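Local coordinates for VP4 CORE protein (Bluetongue virus, PDB 2JHP), which caps viral RNA as a multifunctional enzyme and forms part of the inner capsid of the virus, at residues A[170-175]-A[376-381]; A[325-330]-A[380-385]. One frame throughout, in Å; residues are numbered along the deposited sequence.

Interaction 1 (A[170-175]-A[376-381]); sequences FDDEPT and RDRGRF
R378 and the carbonyl of F170 make a two-pronged bond: NH2 lies 2.7 Å and NH1 2.9 Å from F170 O, both nitrogens gripping the one oxygen end-on, with that oxygen in the guanidinium plane. The NE of R378 is bound to the carbonyl of Y373. D172 turns its carboxylate onto the first turn of helix 380-391. Its OD1 receives the backbone N of F381 at 2.8 Å through the syn lone pair, a fairly straight bond (163°), while the N of E173 reaches the same oxygen from above the carboxylate plane. OD2 takes a weak bond from the N of G379. G379, at the N-cap position, has no side chain to cap with; D172 instead meets the first amide groups of the helix, where its negative charge should be favoured by the helix dipole. The carbonyl of E173 adds a bond from R380 N at 2.9 Å. Farther out, R380 CG is anti to the backbone N (chi1 178°) and the chain, extended to NE, runs beside E173; a salt bridge joins E173 OE1 to R380 NH1 at 2.8 Å, though its hydrogen bond is bent and weak. CB of D172 sits 3.6 Å above the centre of the R378 guanidinium, and NH2 of R378 lies over the centre of the F170 ring, at most a weak cation-pi attraction. F170 CE1 also touches F381 CB at 4.0 Å, and T175 CG2 rests against CA of R380, 3.6 Å away.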
loop_
_atom_site.group_PDB
_atom_site.type_symbol
_atom_site.label_atom_id
_atom_site.label_comp_id
_atom_site.label_asym_id
_atom_site.label_seq_id
_atom_site.Cartn_x
_atom_site.Cartn_y
_atom_site.Cartn_z
ATOM N N PHE A 170 10.740 -20.198 -7.601
ATOM C CA PHE A 170 9.923 -19.732 -6.475
ATOM C C PHE A 170 8.614 -20.519 -6.345
ATOM O O PHE A 170 8.061 -21.002 -7.338
ATOM C CB PHE A 170 9.637 -18.224 -6.577
ATOM C CG PHE A 170 8.777 -17.842 -7.747
ATOM C CD1 PHE A 170 7.383 -17.854 -7.641
ATOM C CD2 PHE A 170 9.355 -17.461 -8.955
ATOM C CE1 PHE A 170 6.571 -17.503 -8.728
ATOM C CE2 PHE A 170 8.557 -17.102 -10.049
ATOM C CZ PHE A 170 7.160 -17.123 -9.932
ATOM N N ASP A 171 8.127 -20.636 -5.112
ATOM C CA ASP A 171 6.841 -21.273 -4.838
ATOM C C ASP A 171 5.684 -20.441 -5.400
ATOM O O ASP A 171 5.700 -19.213 -5.303
ATOM C CB ASP A 171 6.684 -21.509 -3.337
ATOM C CG ASP A 171 7.559 -22.640 -2.842
ATOM O OD1 ASP A 171 7.539 -23.717 -3.478
ATOM O OD2 ASP A 171 8.267 -22.463 -1.824
ATOM N N ASP A 172 4.692 -21.117 -5.984
ATOM C CA ASP A 172 3.584 -20.436 -6.672
ATOM C C ASP A 172 2.205 -21.105 -6.524
ATOM O O ASP A 172 2.116 -22.256 -6.117
ATOM C CB ASP A 172 3.927 -20.241 -8.147
ATOM C CG ASP A 172 3.354 -18.955 -8.714
ATOM O OD1 ASP A 172 2.581 -18.269 -8.015
ATOM O OD2 ASP A 172 3.673 -18.637 -9.874
ATOM N N GLU A 173 1.147 -20.360 -6.843
ATOM C CA GLU A 173 -0.241 -20.801 -6.671
ATOM C C GLU A 173 -1.001 -20.734 -8.003
ATOM O O GLU A 173 -0.542 -20.070 -8.935
ATOM C CB GLU A 173 -0.953 -19.924 -5.628
ATOM C CG GLU A 173 -0.298 -19.905 -4.250
ATOM C CD GLU A 173 -1.074 -19.098 -3.214
ATOM O OE1 GLU A 173 -2.137 -18.534 -3.563
ATOM O OE2 GLU A 173 -0.618 -19.038 -2.041
ATOM N N PRO A 174 -2.154 -21.433 -8.108
ATOM C CA PRO A 174 -2.991 -21.351 -9.318
ATOM C C PRO A 174 -3.586 -19.958 -9.562
ATOM O O PRO A 174 -3.781 -19.208 -8.604
ATOM C CB PRO A 174 -4.104 -22.380 -9.048
ATOM C CG PRO A 174 -4.126 -22.544 -7.571
ATOM C CD PRO A 174 -2.709 -22.389 -7.129
ATOM N N THR A 175 -3.849 -19.613 -10.827
ATOM C CA THR A 175 -4.520 -18.344 -11.178
ATOM C C THR A 175 -5.522 -18.557 -12.307
ATOM O O THR A 175 -5.897 -19.685 -12.596
ATOM C CB THR A 175 -3.547 -17.237 -11.669
ATOM O OG1 THR A 175 -2.205 -17.731 -11.728
ATOM C CG2 THR A 175 -3.639 -16.005 -10.772
ATOM N N ARG A 376 -0.543 -25.974 -14.151
ATOM C CA ARG A 376 -1.903 -25.519 -13.864
ATOM C C ARG A 376 -2.082 -25.136 -12.389
ATOM O O ARG A 376 -3.076 -24.519 -12.029
ATOM C CB ARG A 376 -2.943 -26.562 -14.305
ATOM C CG ARG A 376 -4.201 -25.975 -14.959
ATOM C CD ARG A 376 -5.211 -25.451 -13.939
ATOM N NE ARG A 376 -5.922 -24.264 -14.416
ATOM C CZ ARG A 376 -5.469 -23.011 -14.319
ATOM N NH1 ARG A 376 -4.288 -22.754 -13.765
ATOM N NH2 ARG A 376 -6.198 -22.003 -14.784
ATOM N N ASP A 377 -1.117 -25.496 -11.546
ATOM C CA ASP A 377 -1.108 -25.040 -10.155
ATOM C C ASP A 377 -0.107 -23.911 -9.884
ATOM O O ASP A 377 0.162 -23.591 -8.734
ATOM C CB ASP A 377 -0.884 -26.206 -9.187
ATOM C CG ASP A 377 0.179 -27.194 -9.672
ATOM O OD1 ASP A 377 0.089 -28.385 -9.287
ATOM O OD2 ASP A 377 1.093 -26.798 -10.430
ATOM N N ARG A 378 0.439 -23.314 -10.941
ATOM C CA ARG A 378 1.372 -22.188 -10.791
ATOM C C ARG A 378 0.871 -20.948 -11.508
ATOM O O ARG A 378 -0.032 -21.020 -12.337
ATOM C CB ARG A 378 2.782 -22.553 -11.287
ATOM C CG ARG A 378 3.450 -23.709 -10.510
ATOM C CD ARG A 378 4.913 -23.945 -10.921
ATOM N NE ARG A 378 5.728 -22.720 -10.847
ATOM C CZ ARG A 378 6.407 -22.308 -9.775
ATOM N NH1 ARG A 378 6.407 -23.011 -8.652
ATOM N NH2 ARG A 378 7.100 -21.182 -9.827
ATOM N N GLY A 379 1.441 -19.803 -11.166
ATOM C CA GLY A 379 1.204 -18.605 -11.954
ATOM C C GLY A 379 0.826 -17.333 -11.228
ATOM O O GLY A 379 1.058 -16.251 -11.756
ATOM N N ARG A 380 0.241 -17.450 -10.037
ATOM C CA ARG A 380 -0.311 -16.282 -9.339
ATOM C C ARG A 380 0.738 -15.206 -9.108
ATOM O O ARG A 380 0.556 -14.051 -9.494
ATOM C CB ARG A 380 -0.983 -16.690 -8.018
ATOM C CG ARG A 380 -1.548 -15.530 -7.207
ATOM C CD ARG A 380 -2.497 -16.024 -6.133
ATOM N NE ARG A 380 -2.891 -14.944 -5.233
ATOM C CZ ARG A 380 -2.499 -14.830 -3.967
ATOM N NH1 ARG A 380 -1.704 -15.740 -3.420
ATOM N NH2 ARG A 380 -2.910 -13.799 -3.243
ATOM N N PHE A 381 1.848 -15.607 -8.504
ATOM C CA PHE A 381 2.936 -14.694 -8.208
ATOM C C PHE A 381 3.773 -14.350 -9.440
ATOM O O PHE A 381 4.364 -13.272 -9.511
ATOM C CB PHE A 381 3.777 -15.238 -7.057
ATOM C CG PHE A 381 3.001 -15.394 -5.774
ATOM C CD1 PHE A 381 2.804 -16.652 -5.206
ATOM C CD2 PHE A 381 2.455 -14.274 -5.136
ATOM C CE1 PHE A 381 2.083 -16.797 -4.018
ATOM C CE2 PHE A 381 1.734 -14.406 -3.955
ATOM C CZ PHE A 381 1.550 -15.676 -3.396
#

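Interaction 2 (A[325-330]-A[380-385]); sequences PQPGAD and RFLKKR. With GUN (guanine), chain D.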
loop_
_atom_site.group_PDB
_atom_site.type_symbol
_atom_site.label_atom_id
_atom_site.label_comp_id
_atom_site.label_asym_id
_atom_site.label_seq_id
_atom_site.Cartn_x
_atom_site.Cartn_y
_atom_site.Cartn_z
ATOM N N PRO A 325 7.790 -16.885 -19.160
ATOM C CA PRO A 325 6.814 -17.952 -18.970
ATOM C C PRO A 325 5.404 -17.395 -18.818
ATOM O O PRO A 325 5.228 -16.214 -18.513
ATOM C CB PRO A 325 7.271 -18.630 -17.674
ATOM C CG PRO A 325 8.664 -18.131 -17.425
ATOM C CD PRO A 325 8.704 -16.763 -18.008
ATOM N N GLN A 326 4.416 -18.251 -19.047
ATOM C CA GLN A 326 3.012 -17.856 -19.030
ATOM C C GLN A 326 2.298 -18.381 -17.795
ATOM O O GLN A 326 2.255 -19.591 -17.574
ATOM C CB GLN A 326 2.291 -18.365 -20.279
ATOM C CG GLN A 326 2.985 -18.009 -21.581
ATOM C CD GLN A 326 2.089 -18.228 -22.766
ATOM O OE1 GLN A 326 1.044 -17.589 -22.892
ATOM N NE2 GLN A 326 2.482 -19.135 -23.644
ATOM N N PRO A 327 1.744 -17.467 -16.983
ATOM C CA PRO A 327 0.933 -17.860 -15.835
ATOM C C PRO A 327 -0.286 -18.652 -16.297
ATOM O O PRO A 327 -0.913 -18.283 -17.291
ATOM C CB PRO A 327 0.493 -16.520 -15.227
ATOM C CG PRO A 327 1.386 -15.509 -15.798
ATOM C CD PRO A 327 1.852 -16.004 -17.116
ATOM N N GLY A 328 -0.601 -19.735 -15.585
ATOM C CA GLY A 328 -1.783 -20.553 -15.865
ATOM C C GLY A 328 -1.637 -21.525 -17.026
ATOM O O GLY A 328 -2.600 -22.205 -17.397
ATOM N N ALA A 329 -0.438 -21.593 -17.598
ATOM C CA ALA A 329 -0.162 -22.495 -18.708
ATOM C C ALA A 329 0.197 -23.887 -18.193
ATOM O O ALA A 329 0.716 -24.029 -17.085
ATOM C CB ALA A 329 0.955 -21.937 -19.584
ATOM N N ASP A 330 -0.085 -24.903 -19.004
ATOM C CA ASP A 330 0.182 -26.300 -18.642
ATOM C C ASP A 330 1.671 -26.613 -18.564
ATOM O O ASP A 330 2.483 -25.976 -19.237
ATOM C CB ASP A 330 -0.513 -27.252 -19.617
ATOM C CG ASP A 330 -1.949 -27.555 -19.213
ATOM O OD1 ASP A 330 -2.618 -26.656 -18.650
ATOM O OD2 ASP A 330 -2.409 -28.699 -19.450
ATOM N N ARG A 380 0.241 -17.450 -10.037
ATOM C CA ARG A 380 -0.311 -16.282 -9.339
ATOM C C ARG A 380 0.738 -15.206 -9.108
ATOM O O ARG A 380 0.556 -14.051 -9.494
ATOM C CB ARG A 380 -0.983 -16.690 -8.018
ATOM C CG ARG A 380 -1.548 -15.530 -7.207
ATOM C CD ARG A 380 -2.497 -16.024 -6.133
ATOM N NE ARG A 380 -2.891 -14.944 -5.233
ATOM C CZ ARG A 380 -2.499 -14.830 -3.967
ATOM N NH1 ARG A 380 -1.704 -15.740 -3.420
ATOM N NH2 ARG A 380 -2.910 -13.799 -3.243
ATOM N N PHE A 381 1.848 -15.607 -8.504
ATOM C CA PHE A 381 2.936 -14.694 -8.208
ATOM C C PHE A 381 3.773 -14.350 -9.440
ATOM O O PHE A 381 4.364 -13.272 -9.511
ATOM C CB PHE A 381 3.777 -15.238 -7.057
ATOM C CG PHE A 381 3.001 -15.394 -5.774
ATOM C CD1 PHE A 381 2.804 -16.652 -5.206
ATOM C CD2 PHE A 381 2.455 -14.274 -5.136
ATOM C CE1 PHE A 381 2.083 -16.797 -4.018
ATOM C CE2 PHE A 381 1.734 -14.406 -3.955
ATOM C CZ PHE A 381 1.550 -15.676 -3.396
ATOM N N LEU A 382 3.817 -15.253 -10.416
ATOM C CA LEU A 382 4.430 -14.913 -11.697
ATOM C C LEU A 382 3.636 -13.771 -12.334
ATOM O O LEU A 382 4.205 -12.747 -12.713
ATOM C CB LEU A 382 4.518 -16.129 -12.639
ATOM C CG LEU A 382 5.120 -15.877 -14.034
ATOM C CD1 LEU A 382 6.535 -15.251 -13.954
ATOM C CD2 LEU A 382 5.150 -17.131 -14.872
ATOM N N LYS A 383 2.319 -13.938 -12.419
ATOM C CA LYS A 383 1.467 -12.904 -12.981
ATOM C C LYS A 383 1.716 -11.559 -12.300
ATOM O O LYS A 383 1.957 -10.570 -12.974
ATOM C CB LYS A 383 -0.006 -13.290 -12.899
ATOM C CG LYS A 383 -0.873 -12.502 -13.853
ATOM C CD LYS A 383 -2.244 -13.109 -14.012
ATOM C CE LYS A 383 -3.119 -12.844 -12.811
ATOM N NZ LYS A 383 -4.462 -13.460 -12.993
ATOM N N LYS A 384 1.687 -11.536 -10.972
ATOM C CA LYS A 384 1.971 -10.320 -10.211
ATOM C C LYS A 384 3.251 -9.641 -10.678
ATOM O O LYS A 384 3.234 -8.472 -11.072
ATOM C CB LYS A 384 2.047 -10.623 -8.704
ATOM C CG LYS A 384 1.953 -9.395 -7.794
ATOM C CD LYS A 384 1.661 -9.800 -6.351
ATOM C CE LYS A 384 2.174 -8.779 -5.332
ATOM N NZ LYS A 384 3.669 -8.786 -5.224
ATOM N N ARG A 385 4.343 -10.403 -10.644
ATOM C CA ARG A 385 5.686 -9.940 -10.978
ATOM C C ARG A 385 5.864 -9.451 -12.418
ATOM O O ARG A 385 6.667 -8.552 -12.672
ATOM C CB ARG A 385 6.694 -11.050 -10.722
ATOM C CG ARG A 385 7.055 -11.258 -9.279
ATOM C CD ARG A 385 8.391 -11.959 -9.230
ATOM N NE ARG A 385 8.528 -12.868 -8.096
ATOM C CZ ARG A 385 9.481 -13.789 -8.004
ATOM N NH1 ARG A 385 10.372 -13.918 -8.986
ATOM N NH2 ARG A 385 9.543 -14.578 -6.939
HETATM N N9 GUN D . -1.786 -9.166 -9.120
HETATM C C8 GUN D . -2.477 -8.343 -8.326
HETATM N N7 GUN D . -3.219 -7.522 -9.072
HETATM C C5 GUN D . -3.005 -7.825 -10.348
HETATM C C6 GUN D . -3.508 -7.302 -11.536
HETATM O O6 GUN D . -4.318 -6.374 -11.519
HETATM N N1 GUN D . -3.073 -7.862 -12.749
HETATM C C2 GUN D . -2.138 -8.925 -12.705
HETATM N N2 GUN D . -1.706 -9.465 -13.829
HETATM N N3 GUN D . -1.675 -9.411 -11.538
HETATM C C4 GUN D . -2.091 -8.879 -10.376
#
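L382 and K383 meet P325 and P327 through apolar contacts. The CD2 methyl of L382 does most of the touching on its side: it is 3.8 Å from CB of P325, equally near the P325 carbonyl oxygen, and 4.1 Å from CD of P327. A chi1 of 179° sets the leucine CG anti to the backbone N, chi2 (56°) then places the CD branches, and the side chain crosses P327 at about a right angle. The P327 ring bears on the next residue, its CG lying 3.8 Å from CA of K383 and 3.9 Å from CB, so that the ring rests against the base of the lysine while the rest of that side chain leads away. Among the polar groups, Q326 and A329 bracket a type II turn whose closing bond, A329 N to Q326 O, is weak; G328 provides the positive phi of its third position. The amide of Q326 is turned to R337 and the carbonyl of E335. On the helix, K383 bends at chi3 (75°), and its NZ forms salt bridges with D184 and D176. Its aliphatic chain runs past guanine, with CG 3.1 Å from N2, and CG of K384 lies 4.0 Å from N9, both residues lining the guanine pocket. The proline turn links strands 322-324 and 335-341, edge strands of a seven-stranded sheet with the 3-2-1-4-5-7-6 order of Rossmann-like methyltransferases, and packs on the beginning of helix 380-391, with P327 also touching Y185 of helix 178-186.

Overall arrangement
Interactions 1 and 2 meet on the start of helix 380-391, their centres about 6 Å apart, and share R380 and F381. In interaction 1 the loop 170-175 meets the N-terminal end of the helix; in interaction 2 the turn 325-330 packs against its next residues. The two join directly where T175 CG2 lies 3.5 Å from K383 NZ and G379 O lies 3.5 Å from P327 CB. K383 and K384 bring interaction 2 to a bound guanine, which is also hydrogen-bonded to R214 NH1, the D184 carbonyl and N141 ND2, whereas the side chain of R380 remains about 7 Å from a bound guanine. A bound S-adenosyl-L-homocysteine lies about 10 Å from the Q326 side chain.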